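Local coordinates for protein transferrin (Manduca sexta, PDB 6WB6) that binds a single ferric ion together with a carbonate anion and transports iron as a secreted insect transferrin, at residues 83-94 against 265-274; 56-64 against 332-343. All coordinates share one frame; numbering follows the deposited sequence.

Both contacts lie in the N-terminal half of the chain, their centres about 13 Å apart, and contact 1 is nested inside the loop closed by contact 2. Contact 1 (83-94 with 265-274) is partly buried. It pairs two strands by backbone bonds and carries a tyrosine ligand of the iron. Contact 2 (56-64 with 332-343) is more buried and joins helices. Its chemistry is mostly apolar, with two waters at one polar spot. The two meet directly: Tyr332 OH bonds to Trp273 O and Asn337 ND2 to Trp268 O. The same N-linked sugar touches both, next to Phe88 in contact 1 and bonded to Asn337 in contact 2.

Contact 1: residues 83-94 against 265-274; sequences EPDAPFRYEAVI and ACSWAARPWQ. With FE (Fe (III) ion), chain E; NAG (2-acetamido-2-deoxy-beta-D-glucopyranose), chain C.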
loop_
_atom_site.group_PDB
_atom_site.type_symbol
_atom_site.label_atom_id
_atom_site.label_comp_id
_atom_site.label_asym_id
_atom_site.label_seq_id
_atom_site.Cartn_x
_atom_site.Cartn_y
_atom_site.Cartn_z
ATOM N N GLU A 83 -8.800 -26.342 -14.653
ATOM C CA GLU A 83 -7.736 -27.217 -14.157
ATOM C C GLU A 83 -8.080 -27.793 -12.782
ATOM O O GLU A 83 -7.337 -27.625 -11.808
ATOM C CB GLU A 83 -6.416 -26.450 -14.108
ATOM C CG GLU A 83 -5.876 -26.049 -15.472
ATOM C CD GLU A 83 -4.572 -25.292 -15.374
ATOM O OE1 GLU A 83 -4.618 -24.062 -15.197
ATOM O OE2 GLU A 83 -3.508 -25.936 -15.431
ATOM N N PRO A 84 -9.186 -28.525 -12.677
ATOM C CA PRO A 84 -9.619 -29.014 -11.353
ATOM C C PRO A 84 -8.646 -29.995 -10.726
ATOM O O PRO A 84 -8.635 -30.143 -9.495
ATOM C CB PRO A 84 -10.969 -29.681 -11.650
ATOM C CG PRO A 84 -10.863 -30.101 -13.102
ATOM C CD PRO A 84 -9.990 -29.071 -13.780
ATOM N N ASP A 85 -7.820 -30.649 -11.526
ATOM C CA ASP A 85 -6.905 -31.676 -11.044
ATOM C C ASP A 85 -5.445 -31.234 -11.002
ATOM O O ASP A 85 -4.583 -32.020 -10.610
ATOM C CB ASP A 85 -7.068 -32.922 -11.919
ATOM C CG ASP A 85 -8.438 -33.562 -11.742
ATOM O OD1 ASP A 85 -8.797 -33.813 -10.575
ATOM O OD2 ASP A 85 -9.160 -33.785 -12.744
ATOM N N ALA A 86 -5.140 -30.015 -11.398
ATOM C CA ALA A 86 -3.760 -29.555 -11.358
ATOM C C ALA A 86 -3.345 -29.256 -9.920
ATOM O O ALA A 86 -4.099 -28.612 -9.183
ATOM C CB ALA A 86 -3.593 -28.309 -12.227
ATOM N N PRO A 87 -2.156 -29.697 -9.491
ATOM C CA PRO A 87 -1.735 -29.476 -8.098
ATOM C C PRO A 87 -1.508 -28.018 -7.747
ATOM O O PRO A 87 -1.620 -27.668 -6.571
ATOM C CB PRO A 87 -0.425 -30.272 -7.996
ATOM C CG PRO A 87 0.057 -30.339 -9.396
ATOM C CD PRO A 87 -1.132 -30.422 -10.258
ATOM N N PHE A 88 -1.226 -27.169 -8.731
ATOM C CA PHE A 88 -0.836 -25.785 -8.522
ATOM C C PHE A 88 -1.701 -24.852 -9.356
ATOM O O PHE A 88 -2.198 -25.216 -10.435
ATOM C CB PHE A 88 0.648 -25.543 -8.909
ATOM C CG PHE A 88 1.603 -26.536 -8.316
ATOM C CD1 PHE A 88 1.781 -26.606 -6.953
ATOM C CD2 PHE A 88 2.340 -27.388 -9.128
ATOM C CE1 PHE A 88 2.663 -27.518 -6.404
ATOM C CE2 PHE A 88 3.223 -28.292 -8.580
ATOM C CZ PHE A 88 3.380 -28.367 -7.216
ATOM N N ARG A 89 -1.881 -23.636 -8.839
ATOM C CA ARG A 89 -2.571 -22.611 -9.596
ATOM C C ARG A 89 -1.925 -22.419 -10.963
ATOM O O ARG A 89 -2.614 -22.289 -11.988
ATOM C CB ARG A 89 -2.564 -21.301 -8.825
ATOM C CG ARG A 89 -3.371 -20.209 -9.531
ATOM C CD ARG A 89 -3.459 -19.052 -8.640
ATOM N NE ARG A 89 -3.987 -17.849 -9.263
ATOM C CZ ARG A 89 -4.363 -16.788 -8.566
ATOM N NH1 ARG A 89 -4.235 -16.813 -7.243
ATOM N NH2 ARG A 89 -4.826 -15.699 -9.180
ATOM N N TYR A 90 -0.605 -22.323 -11.003
ATOM C CA TYR A 90 0.116 -22.200 -12.301
ATOM C C TYR A 90 1.594 -22.459 -12.122
ATOM O O TYR A 90 2.144 -22.094 -11.162
ATOM C CB TYR A 90 -0.034 -20.902 -13.096
ATOM C CG TYR A 90 0.105 -19.588 -12.387
ATOM C CD1 TYR A 90 1.348 -19.118 -12.035
ATOM C CD2 TYR A 90 -0.990 -18.782 -12.157
ATOM C CE1 TYR A 90 1.504 -17.896 -11.430
ATOM C CE2 TYR A 90 -0.856 -17.555 -11.560
ATOM C CZ TYR A 90 0.395 -17.129 -11.183
ATOM O OH TYR A 90 0.553 -15.951 -10.605
ATOM N N GLU A 91 2.133 -23.138 -13.091
ATOM C CA GLU A 91 3.545 -23.446 -13.139
ATOM C C GLU A 91 4.274 -22.391 -13.947
ATOM O O GLU A 91 3.810 -21.976 -15.017
ATOM C CB GLU A 91 3.772 -24.813 -13.764
ATOM C CG GLU A 91 3.124 -25.932 -12.973
ATOM C CD GLU A 91 2.950 -27.146 -13.835
ATOM O OE1 GLU A 91 2.014 -27.128 -14.664
ATOM O OE2 GLU A 91 3.783 -28.072 -13.732
ATOM N N ALA A 92 5.421 -21.974 -13.416
ATOM C CA ALA A 92 6.270 -20.980 -14.045
ATOM C C ALA A 92 7.181 -21.694 -15.017
ATOM O O ALA A 92 7.740 -22.742 -14.700
ATOM C CB ALA A 92 7.101 -20.222 -12.997
ATOM N N VAL A 93 7.326 -21.135 -16.211
ATOM C CA VAL A 93 8.145 -21.770 -17.223
ATOM C C VAL A 93 9.035 -20.725 -17.856
ATOM O O VAL A 93 8.790 -19.518 -17.767
ATOM C CB VAL A 93 7.300 -22.515 -18.301
ATOM C CG1 VAL A 93 6.581 -23.697 -17.653
ATOM C CG2 VAL A 93 6.356 -21.627 -18.978
ATOM N N ILE A 94 10.083 -21.229 -18.500
ATOM C CA ILE A 94 11.022 -20.464 -19.310
ATOM C C ILE A 94 10.838 -20.933 -20.753
ATOM O O ILE A 94 10.943 -22.133 -21.030
ATOM C CB ILE A 94 12.472 -20.696 -18.867
ATOM C CG1 ILE A 94 12.647 -20.535 -17.348
ATOM C CG2 ILE A 94 13.398 -19.737 -19.625
ATOM C CD1 ILE A 94 14.000 -20.957 -16.870
ATOM N N ALA A 265 5.433 -29.800 -19.193
ATOM C CA ALA A 265 6.383 -28.708 -19.007
ATOM C C ALA A 265 7.361 -29.020 -17.875
ATOM O O ALA A 265 7.005 -29.658 -16.886
ATOM C CB ALA A 265 5.625 -27.404 -18.717
ATOM N N CYS A 266 8.614 -28.610 -18.050
ATOM C CA CYS A 266 9.556 -28.524 -16.946
ATOM C C CYS A 266 9.464 -27.122 -16.377
ATOM O O CYS A 266 9.523 -26.138 -17.132
ATOM C CB CYS A 266 10.978 -28.804 -17.405
ATOM S SG CYS A 266 11.488 -27.777 -18.790
ATOM N N SER A 267 9.343 -27.039 -15.054
ATOM C CA SER A 267 8.974 -25.815 -14.354
ATOM C C SER A 267 9.784 -25.731 -13.077
ATOM O O SER A 267 9.849 -26.697 -12.325
ATOM C CB SER A 267 7.472 -25.794 -14.039
ATOM O OG SER A 267 7.146 -24.764 -13.112
ATOM N N TRP A 268 10.423 -24.590 -12.843
ATOM C CA TRP A 268 11.243 -24.461 -11.646
ATOM C C TRP A 268 10.444 -24.093 -10.399
ATOM O O TRP A 268 10.933 -24.300 -9.281
ATOM C CB TRP A 268 12.371 -23.435 -11.848
ATOM C CG TRP A 268 12.063 -22.149 -12.566
ATOM C CD1 TRP A 268 10.839 -21.658 -12.932
ATOM C CD2 TRP A 268 13.028 -21.186 -13.015
ATOM N NE1 TRP A 268 10.988 -20.456 -13.575
ATOM C CE2 TRP A 268 12.322 -20.145 -13.639
ATOM C CE3 TRP A 268 14.423 -21.109 -12.946
ATOM C CZ2 TRP A 268 12.958 -19.040 -14.185
ATOM C CZ3 TRP A 268 15.048 -20.017 -13.485
ATOM C CH2 TRP A 268 14.315 -18.992 -14.103
ATOM N N ALA A 269 9.242 -23.547 -10.553
ATOM C CA ALA A 269 8.386 -23.288 -9.407
ATOM C C ALA A 269 6.967 -23.082 -9.890
ATOM O O ALA A 269 6.729 -22.792 -11.068
ATOM C CB ALA A 269 8.862 -22.071 -8.613
ATOM N N ALA A 270 6.022 -23.195 -8.946
ATOM C CA ALA A 270 4.616 -22.975 -9.231
ATOM C C ALA A 270 4.017 -22.043 -8.189
ATOM O O ALA A 270 4.455 -21.997 -7.051
ATOM C CB ALA A 270 3.838 -24.291 -9.238
ATOM N N ARG A 271 3.025 -21.283 -8.592
ATOM C CA ARG A 271 2.202 -20.596 -7.614
ATOM C C ARG A 271 1.162 -21.572 -7.076
ATOM O O ARG A 271 0.373 -22.122 -7.861
ATOM C CB ARG A 271 1.539 -19.391 -8.224
ATOM C CG ARG A 271 0.811 -18.552 -7.233
ATOM C CD ARG A 271 0.286 -17.369 -7.944
ATOM N NE ARG A 271 -0.334 -16.420 -7.039
ATOM C CZ ARG A 271 -0.921 -15.308 -7.451
ATOM N NH1 ARG A 271 -0.946 -14.999 -8.748
ATOM N NH2 ARG A 271 -1.480 -14.512 -6.573
ATOM N N PRO A 272 1.153 -21.856 -5.778
ATOM C CA PRO A 272 0.164 -22.788 -5.248
ATOM C C PRO A 272 -1.217 -22.168 -5.276
ATOM O O PRO A 272 -1.370 -20.944 -5.290
ATOM C CB PRO A 272 0.627 -23.026 -3.804
ATOM C CG PRO A 272 1.983 -22.367 -3.689
ATOM C CD PRO A 272 1.956 -21.265 -4.685
ATOM N N TRP A 273 -2.219 -23.039 -5.319
ATOM C CA TRP A 273 -3.604 -22.612 -5.184
ATOM C C TRP A 273 -3.845 -21.982 -3.829
ATOM O O TRP A 273 -3.242 -22.364 -2.826
ATOM C CB TRP A 273 -4.547 -23.795 -5.289
ATOM C CG TRP A 273 -4.613 -24.493 -6.603
ATOM C CD1 TRP A 273 -4.207 -25.755 -6.860
ATOM C CD2 TRP A 273 -5.167 -23.985 -7.819
ATOM N NE1 TRP A 273 -4.463 -26.077 -8.167
ATOM C CE2 TRP A 273 -5.055 -25.005 -8.781
ATOM C CE3 TRP A 273 -5.737 -22.764 -8.192
ATOM C CZ2 TRP A 273 -5.496 -24.848 -10.099
ATOM C CZ3 TRP A 273 -6.175 -22.603 -9.514
ATOM C CH2 TRP A 273 -6.051 -23.644 -10.448
ATOM N N GLN A 274 -4.804 -21.071 -3.794
ATOM C CA GLN A 274 -5.363 -20.638 -2.533
ATOM C C GLN A 274 -6.256 -21.736 -1.977
ATOM O O GLN A 274 -6.578 -22.722 -2.657
ATOM C CB GLN A 274 -6.200 -19.380 -2.697
ATOM C CG GLN A 274 -5.629 -18.322 -3.571
ATOM C CD GLN A 274 -6.727 -17.621 -4.300
ATOM O OE1 GLN A 274 -7.513 -18.255 -4.989
ATOM N NE2 GLN A 274 -6.820 -16.313 -4.117
HETATM FE FE FE E . 0.799 -14.305 -12.013
HETATM C C1 NAG C . 11.409 -27.474 -7.510
HETATM C C2 NAG C . 10.813 -28.129 -8.742
HETATM C C3 NAG C . 11.588 -29.353 -9.246
HETATM C C4 NAG C . 13.107 -29.164 -9.198
HETATM C C5 NAG C . 13.563 -28.399 -7.957
HETATM C C6 NAG C . 14.981 -27.914 -8.148
HETATM C C7 NAG C . 8.385 -27.734 -8.796
HETATM C C8 NAG C . 7.067 -28.393 -8.531
HETATM N N2 NAG C . 9.435 -28.482 -8.460
HETATM O O3 NAG C . 11.166 -29.563 -10.602
HETATM O O4 NAG C . 13.809 -30.411 -9.089
HETATM O O5 NAG C . 12.788 -27.228 -7.706
HETATM O O6 NAG C . 14.963 -27.117 -9.327
HETATM O O7 NAG C . 8.463 -26.618 -9.292
HETATM O O HOH W 1 -0.985 -25.739 -4.627
HETATM O O HOH W 2 -2.579 -18.370 -5.376
HETATM O O HOH W 3 4.811 -30.117 -15.333
HETATM O O HOH W 4 9.472 -18.559 -15.310
HETATM O O HOH W 5 10.705 -24.035 -18.107
#
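Tyr90 and Arg271 form an antiparallel hydrogen-bonded pair, with Arg271 N 2.8 Å from Tyr90 O. The strands run at 141°. Arg89 and Tyr90 both face Arg271, a classic beta bulge. Further along, Ala92 N donates to Ala269 O. Ser267 OG also donates to Ala92 O, at 2.6 Å.

The pair lies at the iron site of the N-terminal transferrin lobe. Tyr90 OH binds the ferric ion at 2.2 Å, beside Tyr204. Arg271 is extended, with CG opposite its own N (chi1 -173°). That reach brings NH1 to Tyr90 OH, at 2.6 Å and in the guanidinium plane. Its CB lies over the Tyr90 ring. Arg89 stacks flat on the Arg271 guanidinium, planes 13° apart. Arg271 and Tyr90 also line a carbonate pocket.

The Trp273 ring packs against the backbone of the bulge. Arg89 CA sits 3.3 Å from the centroid of the Trp273 six-membered ring, over its face. The ring's NE1 donates almost straight to Ala86 O at 2.8 Å. A leucine here would probably leave Ala86 O without this donor and uncover the backbone of Arg89.

At the far end Ile94 CD1 presses on one face of the Trp268 indole. On the face opposite Tyr90 and Arg271, Ala270 CB meets Phe88 CG at 3.3 Å.

Contact 2: residues 56-64 against 332-343; sequences VDPEDMYVA and YLNKANYTEVIE. With NAG (2-acetamido-2-deoxy-beta-D-glucopyranose), chain C.
Tyr62 on helix 58-64 fits against Leu333, Thr339 and Ile342 of 332-343. This is helix packing within the transferrin N-lobe. The short axes of helices 58-64 and 338-342 cross at -83° and approach to 10.7 Å; side chains fill the space between them.

The largest bump is the Tyr62 ring. Its CG is opposite the backbone N (chi1 -175°), which sends the ring across to the other segment. Ile342 CG2 sits over the middle of one face, 3.6 Å from the Tyr62 ring centroid and 14° off the normal. Leu333 CD1 and Thr339 CG2 come in at the ring edge. The Tyr62 and Ile342 side chains slide past each other in opposite directions. Helix 360-375 also touches Tyr62, through Phe374 and Ser375.

Leu333 is the bump on the other side. Its two methyls straddle a shallow hollow of helix 58-64: CD1 lies against Tyr62 CB, while CD2 meets Pro58 CB at 3.7 Å. Ile342 CD1 fills the neighbouring dip, near Pro58 O and Tyr62 CB. Pro58 CB also meets the Tyr338 ring, at CE2.

Met61 is extended beyond CG and brings its sulfur obliquely to Tyr332, a Met-aromatic contact with SD 4.1 Å from the Tyr332 ring centroid. The Tyr332 hydroxyl is hydrogen-bonded to Trp273 O.

Helix 329-334 ends in a Schellman motif at Asn337, which has positive phi and carries the sugar. Leu333 O accepts from Ala336 N and Tyr338 N, which approach from opposite faces of its plane.

The polar corner belongs to Glu59 and Tyr338, whose hydroxyl also bonds to Asn121. One water there donates to Glu59 OE1 at 2.8 Å and to Tyr338 OH at 3.1 Å.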
loop_
_atom_site.group_PDB
_atom_site.type_symbol
_atom_site.label_atom_id
_atom_site.label_comp_id
_atom_site.label_asym_id
_atom_site.label_seq_id
_atom_site.Cartn_x
_atom_site.Cartn_y
_atom_site.Cartn_z
ATOM N N VAL A 56 -7.159 -18.583 2.829
ATOM C CA VAL A 56 -5.782 -18.108 2.814
ATOM C C VAL A 56 -5.263 -18.108 1.381
ATOM O O VAL A 56 -5.519 -19.047 0.618
ATOM C CB VAL A 56 -4.871 -18.990 3.697
ATOM C CG1 VAL A 56 -5.041 -18.681 5.200
ATOM C CG2 VAL A 56 -5.144 -20.442 3.408
ATOM N N ASP A 57 -4.522 -17.063 1.021
ATOM C CA ASP A 57 -3.588 -17.168 -0.081
ATOM C C ASP A 57 -2.334 -17.897 0.405
ATOM O O ASP A 57 -2.105 -18.003 1.610
ATOM C CB ASP A 57 -3.219 -15.785 -0.619
ATOM C CG ASP A 57 -4.428 -14.975 -1.092
ATOM O OD1 ASP A 57 -5.406 -15.540 -1.643
ATOM O OD2 ASP A 57 -4.379 -13.747 -0.928
ATOM N N PRO A 58 -1.500 -18.391 -0.518
ATOM C CA PRO A 58 -0.214 -18.995 -0.113
ATOM C C PRO A 58 0.639 -18.079 0.767
ATOM O O PRO A 58 1.284 -18.527 1.722
ATOM C CB PRO A 58 0.451 -19.280 -1.472
ATOM C CG PRO A 58 -0.691 -19.335 -2.466
ATOM C CD PRO A 58 -1.611 -18.273 -1.986
ATOM N N GLU A 59 0.643 -16.789 0.461
ATOM C CA GLU A 59 1.305 -15.822 1.322
ATOM C C GLU A 59 0.766 -15.880 2.761
ATOM O O GLU A 59 1.520 -15.681 3.718
ATOM C CB GLU A 59 1.139 -14.417 0.723
ATOM C CG GLU A 59 1.895 -14.163 -0.605
ATOM C CD GLU A 59 1.055 -14.503 -1.866
ATOM O OE1 GLU A 59 0.131 -15.316 -1.755
ATOM O OE2 GLU A 59 1.304 -13.946 -2.957
ATOM N N ASP A 60 -0.542 -16.131 2.933
ATOM C CA ASP A 60 -1.120 -16.201 4.275
ATOM C C ASP A 60 -0.716 -17.492 4.993
ATOM O O ASP A 60 -0.465 -17.490 6.205
ATOM C CB ASP A 60 -2.650 -16.075 4.191
ATOM C CG ASP A 60 -3.113 -14.782 3.524
ATOM O OD1 ASP A 60 -2.594 -13.684 3.841
ATOM O OD2 ASP A 60 -3.998 -14.868 2.652
ATOM N N MET A 61 -0.666 -18.605 4.263
ATOM C CA MET A 61 -0.163 -19.857 4.820
ATOM C C MET A 61 1.228 -19.661 5.384
ATOM O O MET A 61 1.545 -20.130 6.486
ATOM C CB MET A 61 -0.149 -20.948 3.739
ATOM C CG MET A 61 -1.530 -21.194 3.113
ATOM S SD MET A 61 -1.503 -22.231 1.622
ATOM C CE MET A 61 -3.176 -21.995 0.994
ATOM N N TYR A 62 2.063 -18.934 4.647
ATOM C CA TYR A 62 3.388 -18.636 5.138
ATOM C C TYR A 62 3.319 -17.854 6.441
ATOM O O TYR A 62 4.005 -18.197 7.406
ATOM C CB TYR A 62 4.187 -17.876 4.075
ATOM C CG TYR A 62 5.598 -17.663 4.533
ATOM C CD1 TYR A 62 6.559 -18.638 4.321
ATOM C CD2 TYR A 62 5.958 -16.523 5.240
ATOM C CE1 TYR A 62 7.836 -18.473 4.748
ATOM C CE2 TYR A 62 7.254 -16.352 5.689
ATOM C CZ TYR A 62 8.186 -17.336 5.432
ATOM O OH TYR A 62 9.477 -17.204 5.862
ATOM N N VAL A 63 2.509 -16.786 6.495
ATOM C CA VAL A 63 2.329 -16.084 7.769
ATOM C C VAL A 63 1.903 -17.069 8.834
ATOM O O VAL A 63 2.337 -16.998 9.990
ATOM C CB VAL A 63 1.304 -14.945 7.642
ATOM C CG1 VAL A 63 0.975 -14.357 9.039
ATOM C CG2 VAL A 63 1.839 -13.849 6.717
ATOM N N ALA A 64 1.060 -18.017 8.447
ATOM C CA ALA A 64 0.470 -18.918 9.420
ATOM C C ALA A 64 1.506 -19.914 9.915
ATOM O O ALA A 64 1.547 -20.243 11.103
ATOM C CB ALA A 64 -0.728 -19.613 8.786
ATOM N N TYR A 332 3.012 -27.561 2.125
ATOM C CA TYR A 332 2.228 -27.147 0.974
ATOM C C TYR A 332 3.019 -26.189 0.101
ATOM O O TYR A 332 3.061 -26.336 -1.126
ATOM C CB TYR A 332 0.950 -26.477 1.462
ATOM C CG TYR A 332 0.004 -26.039 0.364
ATOM C CD1 TYR A 332 -0.732 -26.965 -0.352
ATOM C CD2 TYR A 332 -0.164 -24.700 0.065
ATOM C CE1 TYR A 332 -1.616 -26.575 -1.319
ATOM C CE2 TYR A 332 -1.052 -24.289 -0.921
ATOM C CZ TYR A 332 -1.770 -25.235 -1.608
ATOM O OH TYR A 332 -2.647 -24.860 -2.609
ATOM N N LEU A 333 3.639 -25.176 0.723
ATOM C CA LEU A 333 4.408 -24.209 -0.046
ATOM C C LEU A 333 5.671 -24.834 -0.603
ATOM O O LEU A 333 6.043 -24.568 -1.755
ATOM C CB LEU A 333 4.765 -23.002 0.809
ATOM C CG LEU A 333 3.595 -22.177 1.316
ATOM C CD1 LEU A 333 4.129 -21.117 2.245
ATOM C CD2 LEU A 333 2.828 -21.565 0.228
ATOM N N ASN A 334 6.341 -25.666 0.202
ATOM C CA ASN A 334 7.568 -26.305 -0.246
ATOM C C ASN A 334 7.367 -27.048 -1.557
ATOM O O ASN A 334 8.211 -26.969 -2.450
ATOM C CB ASN A 334 8.080 -27.273 0.809
ATOM C CG ASN A 334 8.885 -26.589 1.895
ATOM O OD1 ASN A 334 9.109 -25.372 1.870
ATOM N ND2 ASN A 334 9.328 -27.376 2.856
ATOM N N LYS A 335 6.278 -27.801 -1.691
ATOM C CA LYS A 335 6.218 -28.685 -2.846
ATOM C C LYS A 335 5.965 -27.918 -4.137
ATOM O O LYS A 335 5.964 -28.515 -5.229
ATOM C CB LYS A 335 5.147 -29.765 -2.639
ATOM C CG LYS A 335 3.729 -29.241 -2.440
ATOM C CD LYS A 335 2.755 -30.373 -2.170
ATOM C CE LYS A 335 1.342 -29.872 -2.049
ATOM N NZ LYS A 335 0.782 -29.387 -3.349
ATOM N N ALA A 336 5.752 -26.612 -4.030
ATOM C CA ALA A 336 5.660 -25.749 -5.183
ATOM C C ALA A 336 6.971 -25.030 -5.448
ATOM O O ALA A 336 7.068 -24.311 -6.444
ATOM C CB ALA A 336 4.542 -24.731 -4.988
ATOM N N ASN A 337 7.985 -25.260 -4.603
ATOM C CA ASN A 337 9.177 -24.415 -4.511
ATOM C C ASN A 337 8.815 -22.969 -4.200
ATOM O O ASN A 337 9.524 -22.040 -4.581
ATOM C CB ASN A 337 10.011 -24.476 -5.785
ATOM C CG ASN A 337 10.610 -25.849 -6.019
ATOM O OD1 ASN A 337 10.887 -26.590 -5.076
ATOM N ND2 ASN A 337 10.816 -26.195 -7.272
ATOM N N TYR A 338 7.706 -22.752 -3.514
ATOM C CA TYR A 338 7.215 -21.393 -3.366
ATOM C C TYR A 338 7.631 -20.755 -2.051
ATOM O O TYR A 338 7.516 -19.538 -1.916
ATOM C CB TYR A 338 5.684 -21.375 -3.516
ATOM C CG TYR A 338 5.128 -20.019 -3.840
ATOM C CD1 TYR A 338 5.279 -19.479 -5.100
ATOM C CD2 TYR A 338 4.449 -19.280 -2.885
ATOM C CE1 TYR A 338 4.762 -18.249 -5.410
ATOM C CE2 TYR A 338 3.934 -18.031 -3.183
ATOM C CZ TYR A 338 4.090 -17.531 -4.462
ATOM O OH TYR A 338 3.608 -16.295 -4.781
ATOM N N THR A 339 8.089 -21.534 -1.073
ATOM C CA THR A 339 8.611 -20.905 0.140
ATOM C C THR A 339 9.843 -20.076 -0.197
ATOM O O THR A 339 9.993 -18.944 0.279
ATOM C CB THR A 339 8.948 -21.964 1.191
ATOM O OG1 THR A 339 7.886 -22.919 1.281
ATOM C CG2 THR A 339 9.157 -21.298 2.559
ATOM N N GLU A 340 10.708 -20.623 -1.059
ATOM C CA GLU A 340 11.863 -19.894 -1.590
ATOM C C GLU A 340 11.466 -18.533 -2.122
ATOM O O GLU A 340 12.119 -17.516 -1.837
ATOM C CB GLU A 340 12.504 -20.706 -2.724
ATOM C CG GLU A 340 13.059 -22.035 -2.311
ATOM C CD GLU A 340 13.495 -22.873 -3.508
ATOM O OE1 GLU A 340 14.416 -22.445 -4.235
ATOM O OE2 GLU A 340 12.900 -23.952 -3.718
ATOM N N VAL A 341 10.404 -18.508 -2.929
ATOM C CA VAL A 341 9.909 -17.268 -3.522
ATOM C C VAL A 341 9.431 -16.317 -2.437
ATOM O O VAL A 341 9.738 -15.124 -2.447
ATOM C CB VAL A 341 8.780 -17.588 -4.517
ATOM C CG1 VAL A 341 8.302 -16.345 -5.192
ATOM C CG2 VAL A 341 9.241 -18.596 -5.537
ATOM N N ILE A 342 8.624 -16.819 -1.506
ATOM C CA ILE A 342 8.114 -15.935 -0.467
ATOM C C ILE A 342 9.276 -15.360 0.345
ATOM O O ILE A 342 9.285 -14.177 0.707
ATOM C CB ILE A 342 7.101 -16.690 0.422
ATOM C CG1 ILE A 342 5.732 -16.836 -0.279
ATOM C CG2 ILE A 342 6.931 -15.963 1.725
ATOM C CD1 ILE A 342 4.824 -17.955 0.312
ATOM N N GLU A 343 10.273 -16.178 0.635
ATOM C CA GLU A 343 11.402 -15.743 1.463
ATOM C C GLU A 343 12.518 -15.114 0.647
ATOM O O GLU A 343 13.558 -14.789 1.207
ATOM C CB GLU A 343 11.943 -16.917 2.275
ATOM C CG GLU A 343 10.956 -17.378 3.352
ATOM C CD GLU A 343 11.472 -18.563 4.171
ATOM O OE1 GLU A 343 12.400 -19.237 3.694
ATOM O OE2 GLU A 343 10.963 -18.808 5.288
HETATM C C1 NAG C . 11.409 -27.474 -7.510
HETATM C C2 NAG C . 10.813 -28.129 -8.742
HETATM C C3 NAG C . 11.588 -29.353 -9.246
HETATM C C4 NAG C . 13.107 -29.164 -9.198
HETATM C C5 NAG C . 13.563 -28.399 -7.957
HETATM C C6 NAG C . 14.981 -27.914 -8.148
HETATM C C7 NAG C . 8.385 -27.734 -8.796
HETATM C C8 NAG C . 7.067 -28.393 -8.531
HETATM N N2 NAG C . 9.435 -28.482 -8.460
HETATM O O3 NAG C . 11.166 -29.563 -10.602
HETATM O O4 NAG C . 13.809 -30.411 -9.089
HETATM O O5 NAG C . 12.788 -27.228 -7.706
HETATM O O6 NAG C . 14.963 -27.117 -9.327
HETATM O O7 NAG C . 8.463 -26.618 -9.292
HETATM O O HOH W 6 0.588 -16.641 -4.214
HETATM O O HOH W 7 1.780 -13.748 -5.346
#